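Long-range contacts in phosphonomutase (Burkholderia cenocepacia J2315, PDB 4MG4), which belongs to the phosphoenolpyruvate phosphomutase family and folds as an eight-stranded TIM barrel: residues I157-F165 / L176-Y187; T210-R221 / L231-G242. All coordinates share one frame; numbering follows the deposited sequence.

How the contacts relate
Both contacts belong to the barrel wall and follow one another along the chain, with their centres about 12 Å apart. Contact 1 sets the end of strand 156-160 and the loop after it against helix 174-190; contact 2 pairs strands 217-220 and 238-240 and ties the helix ends that precede them. Strand 194-196 stands between the two. Even so, they meet within the barrel, where N158 ND2 lies 2.9 Å from N218 OD1, a probable hydrogen bond, and also packs 3.3 Å from R238 CZ. They touch outside the strands as well: L181 CD2 of contact 1 lies 3.7 Å from A212 CB of contact 2, joining neighbouring helices.

Contact 1. Residues I157-F165 / L176-Y187; sequences INARTDVFF and LLDATLARARAY
The ring of F164 and the side chain of L176 run alongside one another, pointing opposite ways, L176 CB making an off-centre CH-pi contact 4.2 Å from the ring centroid. With its CG turned back beside the backbone N (chi1 -81°), F164 carries the far end of its ring to the helix, where CZ lies 3.5 Å from L177 N and CE2 3.3 Å from T180 OG1. A broad, flat phenyl suits a place that spans a whole helical turn. V163 touches the helix with both branches: CG1 lies 3.8 Å from L176 CD2, CG2 3.7 Å from R183 CD. T180 OG1, in touch with both V163 and F164, gives its hydrogen to L176 O (2.9 Å) from above the carbonyl plane, opposite T180 N; a small polar residue can thus face apolar neighbours. The extended R183 chain passes T161 at a slant, its CD against OG1, and its NH1 gives an in-plane bond to Y187 OH (2.9 Å) and another to R132 O. The hydroxyls of T161 and Y187 both bond D123 OD2. A159, small enough to admit the tyrosine, sets CB 3.8 Å from Y187 CD2. Helix 174-190 thus packs mostly on the loop after strand 156-160, flanked by helix 134-150 at Y187 and helix 203-212 at F164 and L177.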
loop_
_atom_site.group_PDB
_atom_site.type_symbol
_atom_site.label_atom_id
_atom_site.label_comp_id
_atom_site.label_asym_id
_atom_site.label_seq_id
_atom_site.Cartn_x
_atom_site.Cartn_y
_atom_site.Cartn_z
ATOM N N ILE A 157 6.389 17.389 -18.681
ATOM C CA ILE A 157 7.152 17.882 -17.521
ATOM C C ILE A 157 6.343 18.948 -16.826
ATOM O O ILE A 157 6.168 20.041 -17.344
ATOM C CB ILE A 157 8.565 18.418 -17.923
ATOM C CG1 ILE A 157 9.381 17.271 -18.562
ATOM C CG2 ILE A 157 9.294 18.958 -16.710
ATOM C CD1 ILE A 157 10.689 17.753 -19.181
ATOM N N ASN A 158 5.818 18.590 -15.667
ATOM C CA ASN A 158 5.024 19.512 -14.844
ATOM C C ASN A 158 6.018 20.099 -13.833
ATOM O O ASN A 158 6.442 19.429 -12.925
ATOM C CB ASN A 158 3.901 18.752 -14.152
ATOM C CG ASN A 158 2.822 19.648 -13.570
ATOM O OD1 ASN A 158 2.484 20.691 -14.127
ATOM N ND2 ASN A 158 2.197 19.175 -12.493
ATOM N N ALA A 159 6.418 21.366 -14.016
ATOM C CA ALA A 159 7.422 22.018 -13.182
ATOM C C ALA A 159 6.748 22.582 -11.960
ATOM O O ALA A 159 5.887 23.463 -12.070
ATOM C CB ALA A 159 8.152 23.159 -13.941
ATOM N N ARG A 160 7.082 22.017 -10.801
ATOM C CA ARG A 160 6.562 22.452 -9.533
ATOM C C ARG A 160 7.447 23.547 -8.975
ATOM O O ARG A 160 8.671 23.420 -8.942
ATOM C CB ARG A 160 6.602 21.275 -8.569
ATOM C CG ARG A 160 6.197 21.685 -7.178
ATOM C CD ARG A 160 6.016 20.491 -6.257
ATOM N NE ARG A 160 5.968 20.928 -4.881
ATOM C CZ ARG A 160 5.406 20.234 -3.871
ATOM N NH1 ARG A 160 4.801 19.072 -4.102
ATOM N NH2 ARG A 160 5.420 20.741 -2.633
ATOM N N THR A 161 6.832 24.642 -8.595
ATOM C CA THR A 161 7.553 25.713 -7.904
ATOM C C THR A 161 7.041 25.825 -6.487
ATOM O O THR A 161 5.825 25.758 -6.257
ATOM C CB THR A 161 7.513 27.087 -8.613
ATOM O OG1 THR A 161 8.341 27.986 -7.882
ATOM C CG2 THR A 161 6.135 27.673 -8.758
ATOM N N ASP A 162 7.972 25.934 -5.543
ATOM C CA ASP A 162 7.602 26.028 -4.138
ATOM C C ASP A 162 7.494 27.437 -3.581
ATOM O O ASP A 162 7.435 27.593 -2.361
ATOM C CB ASP A 162 8.545 25.170 -3.334
ATOM C CG ASP A 162 8.248 23.690 -3.459
ATOM O OD1 ASP A 162 7.139 23.278 -3.852
ATOM O OD2 ASP A 162 9.147 22.900 -3.130
ATOM N N VAL A 163 7.422 28.459 -4.430
ATOM C CA VAL A 163 7.352 29.855 -3.960
ATOM C C VAL A 163 6.268 30.023 -2.923
ATOM O O VAL A 163 6.509 30.646 -1.862
ATOM C CB VAL A 163 7.143 30.850 -5.123
ATOM C CG1 VAL A 163 6.860 32.281 -4.620
ATOM C CG2 VAL A 163 8.376 30.862 -5.990
ATOM N N PHE A 164 5.061 29.553 -3.227
ATOM C CA PHE A 164 3.932 29.764 -2.302
ATOM C C PHE A 164 3.949 28.716 -1.213
ATOM O O PHE A 164 3.567 28.990 -0.080
ATOM C CB PHE A 164 2.575 29.765 -3.053
ATOM C CG PHE A 164 2.244 31.068 -3.712
ATOM C CD1 PHE A 164 1.694 32.110 -3.013
ATOM C CD2 PHE A 164 2.483 31.254 -5.011
ATOM C CE1 PHE A 164 1.402 33.306 -3.652
ATOM C CE2 PHE A 164 2.150 32.430 -5.687
ATOM C CZ PHE A 164 1.620 33.468 -4.981
ATOM N N PHE A 165 4.404 27.517 -1.547
ATOM C CA PHE A 165 4.331 26.344 -0.704
ATOM C C PHE A 165 5.162 26.574 0.574
ATOM O O PHE A 165 4.736 26.192 1.682
ATOM C CB PHE A 165 4.893 25.120 -1.463
ATOM C CG PHE A 165 4.806 23.836 -0.663
ATOM C CD1 PHE A 165 3.564 23.282 -0.445
ATOM C CD2 PHE A 165 5.942 23.223 -0.162
ATOM C CE1 PHE A 165 3.442 22.128 0.304
ATOM C CE2 PHE A 165 5.825 22.059 0.600
ATOM C CZ PHE A 165 4.573 21.525 0.814
ATOM N N LEU A 176 4.875 37.648 -4.383
ATOM C CA LEU A 176 5.075 36.206 -4.529
ATOM C C LEU A 176 4.511 35.684 -5.832
ATOM O O LEU A 176 5.131 34.843 -6.492
ATOM C CB LEU A 176 4.478 35.405 -3.365
ATOM C CG LEU A 176 5.206 35.422 -2.047
ATOM C CD1 LEU A 176 4.654 34.316 -1.171
ATOM C CD2 LEU A 176 6.681 35.225 -2.187
ATOM N N LEU A 177 3.399 36.253 -6.276
ATOM C CA LEU A 177 2.844 35.866 -7.577
ATOM C C LEU A 177 3.831 36.269 -8.694
ATOM O O LEU A 177 4.091 35.531 -9.636
ATOM C CB LEU A 177 1.478 36.549 -7.809
ATOM C CG LEU A 177 0.976 36.490 -9.263
ATOM C CD1 LEU A 177 0.644 35.063 -9.571
ATOM C CD2 LEU A 177 -0.250 37.404 -9.427
ATOM N N ASP A 178 4.421 37.464 -8.580
ATOM C CA ASP A 178 5.358 37.894 -9.590
ATOM C C ASP A 178 6.589 36.994 -9.626
ATOM O O ASP A 178 7.103 36.698 -10.720
ATOM C CB ASP A 178 5.760 39.358 -9.364
ATOM C CG ASP A 178 4.630 40.308 -9.673
ATOM O OD1 ASP A 178 3.686 39.950 -10.413
ATOM O OD2 ASP A 178 4.724 41.466 -9.165
ATOM N N ALA A 179 7.061 36.560 -8.464
ATOM C CA ALA A 179 8.216 35.651 -8.407
ATOM C C ALA A 179 7.862 34.310 -9.035
ATOM O O ALA A 179 8.692 33.679 -9.701
ATOM C CB ALA A 179 8.655 35.428 -6.990
ATOM N N THR A 180 6.639 33.866 -8.750
ATOM C CA THR A 180 6.118 32.622 -9.319
ATOM C C THR A 180 6.076 32.710 -10.855
ATOM O O THR A 180 6.554 31.778 -11.550
ATOM C CB THR A 180 4.753 32.265 -8.713
ATOM O OG1 THR A 180 4.948 32.072 -7.317
ATOM C CG2 THR A 180 4.160 31.008 -9.367
ATOM N N LEU A 181 5.542 33.795 -11.385
ATOM C CA LEU A 181 5.478 34.007 -12.832
ATOM C C LEU A 181 6.882 34.131 -13.485
ATOM O O LEU A 181 7.080 33.612 -14.572
ATOM C CB LEU A 181 4.597 35.228 -13.173
ATOM C CG LEU A 181 3.095 34.955 -13.013
ATOM C CD1 LEU A 181 2.389 36.294 -12.970
ATOM C CD2 LEU A 181 2.513 34.062 -14.089
ATOM N N ALA A 182 7.837 34.762 -12.823
ATOM C CA ALA A 182 9.203 34.832 -13.362
ATOM C C ALA A 182 9.803 33.422 -13.459
ATOM O O ALA A 182 10.462 33.083 -14.432
ATOM C CB ALA A 182 10.089 35.727 -12.526
ATOM N N ARG A 183 9.560 32.601 -12.423
ATOM C CA ARG A 183 9.991 31.194 -12.495
ATOM C C ARG A 183 9.281 30.454 -13.610
ATOM O O ARG A 183 9.927 29.721 -14.380
ATOM C CB ARG A 183 9.839 30.505 -11.154
ATOM C CG ARG A 183 10.924 30.899 -10.209
ATOM C CD ARG A 183 10.753 30.274 -8.828
ATOM N NE ARG A 183 11.798 30.776 -7.919
ATOM C CZ ARG A 183 13.011 30.250 -7.752
ATOM N NH1 ARG A 183 13.406 29.173 -8.379
ATOM N NH2 ARG A 183 13.855 30.825 -6.881
ATOM N N ALA A 184 7.972 30.666 -13.731
ATOM C CA ALA A 184 7.188 30.000 -14.769
ATOM C C ALA A 184 7.705 30.319 -16.171
ATOM O O ALA A 184 7.838 29.423 -17.018
ATOM C CB ALA A 184 5.738 30.389 -14.644
ATOM N N ARG A 185 8.050 31.577 -16.406
ATOM C CA ARG A 185 8.614 31.943 -17.709
ATOM C C ARG A 185 9.961 31.266 -17.981
ATOM O O ARG A 185 10.217 30.794 -19.108
ATOM C CB ARG A 185 8.705 33.466 -17.855
ATOM C CG ARG A 185 7.368 34.177 -17.954
ATOM C CD ARG A 185 7.510 35.654 -18.296
ATOM N NE ARG A 185 8.182 36.416 -17.271
ATOM C CZ ARG A 185 7.613 36.968 -16.203
ATOM N NH1 ARG A 185 6.306 36.921 -16.013
ATOM N NH2 ARG A 185 8.368 37.638 -15.341
ATOM N N ALA A 186 10.817 31.221 -16.988
ATOM C CA ALA A 186 12.114 30.560 -17.140
ATOM C C ALA A 186 11.923 29.058 -17.370
ATOM O O ALA A 186 12.597 28.457 -18.192
ATOM C CB ALA A 186 12.996 30.798 -15.917
ATOM N N TYR A 187 11.023 28.465 -16.590
ATOM C CA TYR A 187 10.781 27.034 -16.710
ATOM C C TYR A 187 10.135 26.645 -18.042
ATOM O O TYR A 187 10.534 25.648 -18.646
ATOM C CB TYR A 187 9.925 26.516 -15.526
ATOM C CG TYR A 187 10.533 26.735 -14.172
ATOM C CD1 TYR A 187 11.822 27.183 -13.990
ATOM C CD2 TYR A 187 9.797 26.464 -13.021
ATOM C CE1 TYR A 187 12.345 27.420 -12.706
ATOM C CE2 TYR A 187 10.298 26.682 -11.769
ATOM C CZ TYR A 187 11.594 27.152 -11.584
ATOM O OH TYR A 187 12.081 27.393 -10.303
#

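Contact 2. Residues T210-R221 / L231-G242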
loop_
_atom_site.group_PDB
_atom_site.type_symbol
_atom_site.label_atom_id
_atom_site.label_comp_id
_atom_site.label_asym_id
_atom_site.label_seq_id
_atom_site.Cartn_x
_atom_site.Cartn_y
_atom_site.Cartn_z
ATOM N N THR A 210 -3.369 32.200 -13.731
ATOM C CA THR A 210 -3.823 31.544 -14.941
ATOM C C THR A 210 -3.894 32.540 -16.131
ATOM O O THR A 210 -3.645 32.133 -17.266
ATOM C CB THR A 210 -5.193 30.866 -14.748
ATOM O OG1 THR A 210 -6.195 31.859 -14.479
ATOM C CG2 THR A 210 -5.201 29.792 -13.638
ATOM N N ALA A 211 -4.185 33.810 -15.855
ATOM C CA ALA A 211 -4.194 34.881 -16.905
ATOM C C ALA A 211 -2.810 35.100 -17.511
ATOM O O ALA A 211 -2.691 35.295 -18.724
ATOM C CB ALA A 211 -4.731 36.177 -16.342
ATOM N N ALA A 212 -1.762 35.045 -16.680
ATOM C CA ALA A 212 -0.400 35.384 -17.079
ATOM C C ALA A 212 0.518 34.208 -17.345
ATOM O O ALA A 212 1.572 34.400 -17.963
ATOM C CB ALA A 212 0.242 36.298 -16.029
ATOM N N SER A 213 0.158 33.006 -16.907
ATOM C CA SER A 213 1.099 31.876 -17.003
ATOM C C SER A 213 1.334 31.475 -18.386
ATOM O O SER A 213 0.363 31.327 -19.189
ATOM C CB SER A 213 0.560 30.648 -16.247
ATOM O OG SER A 213 1.428 29.552 -16.400
ATOM N N PRO A 214 2.619 31.188 -18.728
ATOM C CA PRO A 214 2.913 30.687 -20.035
ATOM C C PRO A 214 2.533 29.211 -20.219
ATOM O O PRO A 214 2.600 28.712 -21.321
ATOM C CB PRO A 214 4.444 30.842 -20.129
ATOM C CG PRO A 214 4.913 30.777 -18.719
ATOM C CD PRO A 214 3.834 31.412 -17.908
ATOM N N LEU A 215 2.120 28.542 -19.134
ATOM C CA LEU A 215 1.867 27.116 -19.153
ATOM C C LEU A 215 0.544 26.788 -18.470
ATOM O O LEU A 215 0.152 27.501 -17.544
ATOM C CB LEU A 215 2.964 26.426 -18.363
ATOM C CG LEU A 215 4.357 26.531 -18.957
ATOM C CD1 LEU A 215 5.336 25.929 -17.974
ATOM C CD2 LEU A 215 4.466 25.873 -20.347
ATOM N N PRO A 216 -0.069 25.651 -18.816
ATOM C CA PRO A 216 -1.248 25.194 -18.063
ATOM C C PRO A 216 -0.996 25.075 -16.583
ATOM O O PRO A 216 0.041 24.516 -16.181
ATOM C CB PRO A 216 -1.567 23.815 -18.601
ATOM C CG PRO A 216 -0.509 23.527 -19.591
ATOM C CD PRO A 216 0.261 24.742 -19.925
ATOM N N VAL A 217 -1.906 25.619 -15.800
ATOM C CA VAL A 217 -1.695 25.719 -14.359
ATOM C C VAL A 217 -2.332 24.586 -13.591
ATOM O O VAL A 217 -3.528 24.248 -13.754
ATOM C CB VAL A 217 -2.230 27.059 -13.842
ATOM C CG1 VAL A 217 -2.169 27.201 -12.342
ATOM C CG2 VAL A 217 -1.448 28.215 -14.466
ATOM N N ASN A 218 -1.522 24.011 -12.685
ATOM C CA ASN A 218 -1.959 22.981 -11.699
ATOM C C ASN A 218 -1.940 23.633 -10.359
ATOM O O ASN A 218 -0.913 24.173 -9.922
ATOM C CB ASN A 218 -0.939 21.852 -11.832
ATOM C CG ASN A 218 -1.080 20.622 -10.917
ATOM O OD1 ASN A 218 -0.187 19.747 -11.037
ATOM N ND2 ASN A 218 -2.059 20.502 -10.021
ATOM N N VAL A 219 -3.076 23.511 -9.648
ATOM C CA VAL A 219 -3.133 23.894 -8.239
ATOM C C VAL A 219 -3.538 22.667 -7.432
ATOM O O VAL A 219 -3.984 21.650 -8.006
ATOM C CB VAL A 219 -4.100 25.059 -7.970
ATOM C CG1 VAL A 219 -3.616 26.319 -8.645
ATOM C CG2 VAL A 219 -5.495 24.678 -8.433
ATOM N N MET A 220 -3.343 22.755 -6.106
ATOM C CA MET A 220 -3.620 21.624 -5.186
ATOM C C MET A 220 -4.926 21.995 -4.507
ATOM O O MET A 220 -5.144 23.152 -4.200
ATOM C CB MET A 220 -2.414 21.309 -4.185
ATOM C CG MET A 220 -2.172 19.772 -3.833
ATOM S SD MET A 220 -0.794 19.578 -2.681
ATOM C CE MET A 220 -1.643 19.857 -1.147
ATOM N N ARG A 221 -5.843 21.041 -4.351
ATOM C CA ARG A 221 -7.040 21.266 -3.533
ATOM C C ARG A 221 -6.730 20.742 -2.133
ATOM O O ARG A 221 -6.250 19.634 -1.998
ATOM C CB ARG A 221 -8.210 20.495 -4.108
ATOM C CG ARG A 221 -8.847 21.157 -5.284
ATOM C CD ARG A 221 -10.365 21.088 -5.253
ATOM N NE ARG A 221 -10.887 21.409 -3.936
ATOM C CZ ARG A 221 -11.619 20.613 -3.169
ATOM N NH1 ARG A 221 -11.958 19.382 -3.560
ATOM N NH2 ARG A 221 -12.004 21.057 -1.984
ATOM N N LEU A 231 -12.199 26.411 -8.919
ATOM C CA LEU A 231 -10.882 26.348 -9.590
ATOM C C LEU A 231 -10.966 26.311 -11.132
ATOM O O LEU A 231 -10.240 27.057 -11.855
ATOM C CB LEU A 231 -10.099 25.153 -9.050
ATOM C CG LEU A 231 -9.708 25.272 -7.595
ATOM C CD1 LEU A 231 -9.025 23.981 -7.152
ATOM C CD2 LEU A 231 -8.806 26.474 -7.336
ATOM N N ALA A 232 -11.871 25.500 -11.672
ATOM C CA ALA A 232 -12.113 25.442 -13.099
ATOM C C ALA A 232 -12.496 26.816 -13.661
ATOM O O ALA A 232 -11.978 27.262 -14.674
ATOM C CB ALA A 232 -13.226 24.437 -13.456
ATOM N N GLU A 233 -13.419 27.508 -12.981
ATOM C CA GLU A 233 -13.814 28.822 -13.385
ATOM C C GLU A 233 -12.697 29.870 -13.336
ATOM O O GLU A 233 -12.731 30.799 -14.139
ATOM C CB GLU A 233 -15.091 29.276 -12.594
ATOM C CG GLU A 233 -15.720 30.571 -13.102
ATOM C CD GLU A 233 -15.210 31.875 -12.488
ATOM O OE1 GLU A 233 -14.952 31.937 -11.264
ATOM O OE2 GLU A 233 -15.017 32.813 -13.224
ATOM N N TYR A 234 -11.685 29.694 -12.467
ATOM C CA TYR A 234 -10.524 30.561 -12.429
ATOM C C TYR A 234 -9.587 30.317 -13.590
ATOM O O TYR A 234 -8.674 31.104 -13.783
ATOM C CB TYR A 234 -9.689 30.386 -11.128
ATOM C CG TYR A 234 -10.426 30.545 -9.817
ATOM C CD1 TYR A 234 -11.620 31.281 -9.727
ATOM C CD2 TYR A 234 -9.973 29.899 -8.679
ATOM C CE1 TYR A 234 -12.303 31.371 -8.512
ATOM C CE2 TYR A 234 -10.647 29.992 -7.468
ATOM C CZ TYR A 234 -11.807 30.727 -7.396
ATOM O OH TYR A 234 -12.471 30.776 -6.152
ATOM N N GLY A 235 -9.770 29.227 -14.308
ATOM C CA GLY A 235 -8.957 28.913 -15.503
ATOM C C GLY A 235 -7.859 27.872 -15.280
ATOM O O GLY A 235 -6.985 27.703 -16.116
ATOM N N VAL A 236 -7.925 27.149 -14.160
ATOM C CA VAL A 236 -6.942 26.096 -13.853
ATOM C C VAL A 236 -7.111 24.937 -14.836
ATOM O O VAL A 236 -8.220 24.691 -15.280
ATOM C CB VAL A 236 -7.170 25.667 -12.410
ATOM C CG1 VAL A 236 -6.563 24.394 -12.019
ATOM C CG2 VAL A 236 -6.762 26.822 -11.476
ATOM N N ALA A 237 -5.992 24.314 -15.207
ATOM C CA ALA A 237 -5.956 23.201 -16.118
ATOM C C ALA A 237 -5.785 21.810 -15.484
ATOM O O ALA A 237 -6.019 20.781 -16.126
ATOM C CB ALA A 237 -4.841 23.451 -17.135
ATOM N N ARG A 238 -5.340 21.785 -14.237
ATOM C CA ARG A 238 -5.013 20.534 -13.584
ATOM C C ARG A 238 -5.171 20.704 -12.063
ATOM O O ARG A 238 -4.739 21.734 -11.494
ATOM C CB ARG A 238 -3.599 20.144 -13.953
ATOM C CG ARG A 238 -3.044 18.886 -13.262
ATOM C CD ARG A 238 -1.735 18.488 -13.961
ATOM N NE ARG A 238 -0.967 17.491 -13.238
ATOM C CZ ARG A 238 0.131 16.898 -13.733
ATOM N NH1 ARG A 238 0.548 17.147 -14.965
ATOM N NH2 ARG A 238 0.837 16.089 -12.929
ATOM N N ILE A 239 -5.750 19.704 -11.399
ATOM C CA ILE A 239 -6.010 19.754 -9.975
ATOM C C ILE A 239 -5.408 18.497 -9.297
ATOM O O ILE A 239 -5.676 17.379 -9.741
ATOM C CB ILE A 239 -7.517 19.847 -9.676
ATOM C CG1 ILE A 239 -8.027 21.202 -10.174
ATOM C CG2 ILE A 239 -7.764 19.663 -8.194
ATOM C CD1 ILE A 239 -9.512 21.345 -10.177
ATOM N N SER A 240 -4.608 18.730 -8.268
ATOM C CA SER A 240 -3.917 17.756 -7.438
ATOM C C SER A 240 -4.475 17.740 -6.052
ATOM O O SER A 240 -5.090 18.722 -5.603
ATOM C CB SER A 240 -2.387 18.224 -7.293
ATOM O OG SER A 240 -1.861 18.135 -8.476
ATOM N N HIS A 241 -4.288 16.592 -5.385
ATOM C CA HIS A 241 -4.781 16.432 -4.002
ATOM C C HIS A 241 -3.706 15.977 -3.001
ATOM O O HIS A 241 -4.012 15.699 -1.798
ATOM C CB HIS A 241 -5.984 15.442 -4.011
ATOM C CG HIS A 241 -7.136 15.890 -4.856
ATOM N ND1 HIS A 241 -7.279 15.536 -6.184
ATOM C CD2 HIS A 241 -8.182 16.709 -4.576
ATOM C CE1 HIS A 241 -8.373 16.101 -6.678
ATOM N NE2 HIS A 241 -8.949 16.799 -5.714
ATOM N N GLY A 242 -2.447 15.911 -3.437
ATOM C CA GLY A 242 -1.374 15.430 -2.560
ATOM C C GLY A 242 -1.712 14.097 -1.941
ATOM O O GLY A 242 -2.281 13.227 -2.587
HETATM O O HOH W 1 -4.292 27.095 -16.730
HETATM O O HOH W 2 0.741 17.690 -9.518
#
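R221 reaches across to L231 and I239 with the aliphatic part of its chain: CG lies 3.4 Å from both L231 CD1 and I239 CG2. Bends at its second and third torsions fold the arginine over these apolar groups, while its NE bonds P226 O. Its CB also meets the H241 ring obliquely, and H241 itself stacks on F31 and bonds L30 O. A long side chain suits this spot because its methylenes can cover leucine and isoleucine while its polar end finds a carbonyl. N218 lies on the same face of the pair as R238 and S240. With CG anti to the backbone N (chi1 179°), its amide packs at a slant against the R238 chain, the amide and guanidinium planes 28° apart, while R238 NH1 is bonded to H22. N218 ND2 gives a nearly straight bond, in the amide plane, to S240 OG (2.8 Å, 169°). A water donates to N218 OD1 and also bonds S240 OG. An asparagine can thus donate and accept at one site. Strands 217-220 and 238-240 are the seventh and eighth of the TIM barrel, parallel neighbours joined through helix 228-234 in a beta-alpha-beta crossover. Their backbone ladder includes V219 N to R238 O and S240 N to V219 O. On the other face of the pair from N218, V219 wedges CG2 between L231 CD1 and V236 CG1, 3.8 Å from each. Farther back, T210 OG1 bonds Y234 O (2.7 Å) in the carbonyl plane, just before G235, whose positive phi closes a Schellman motif.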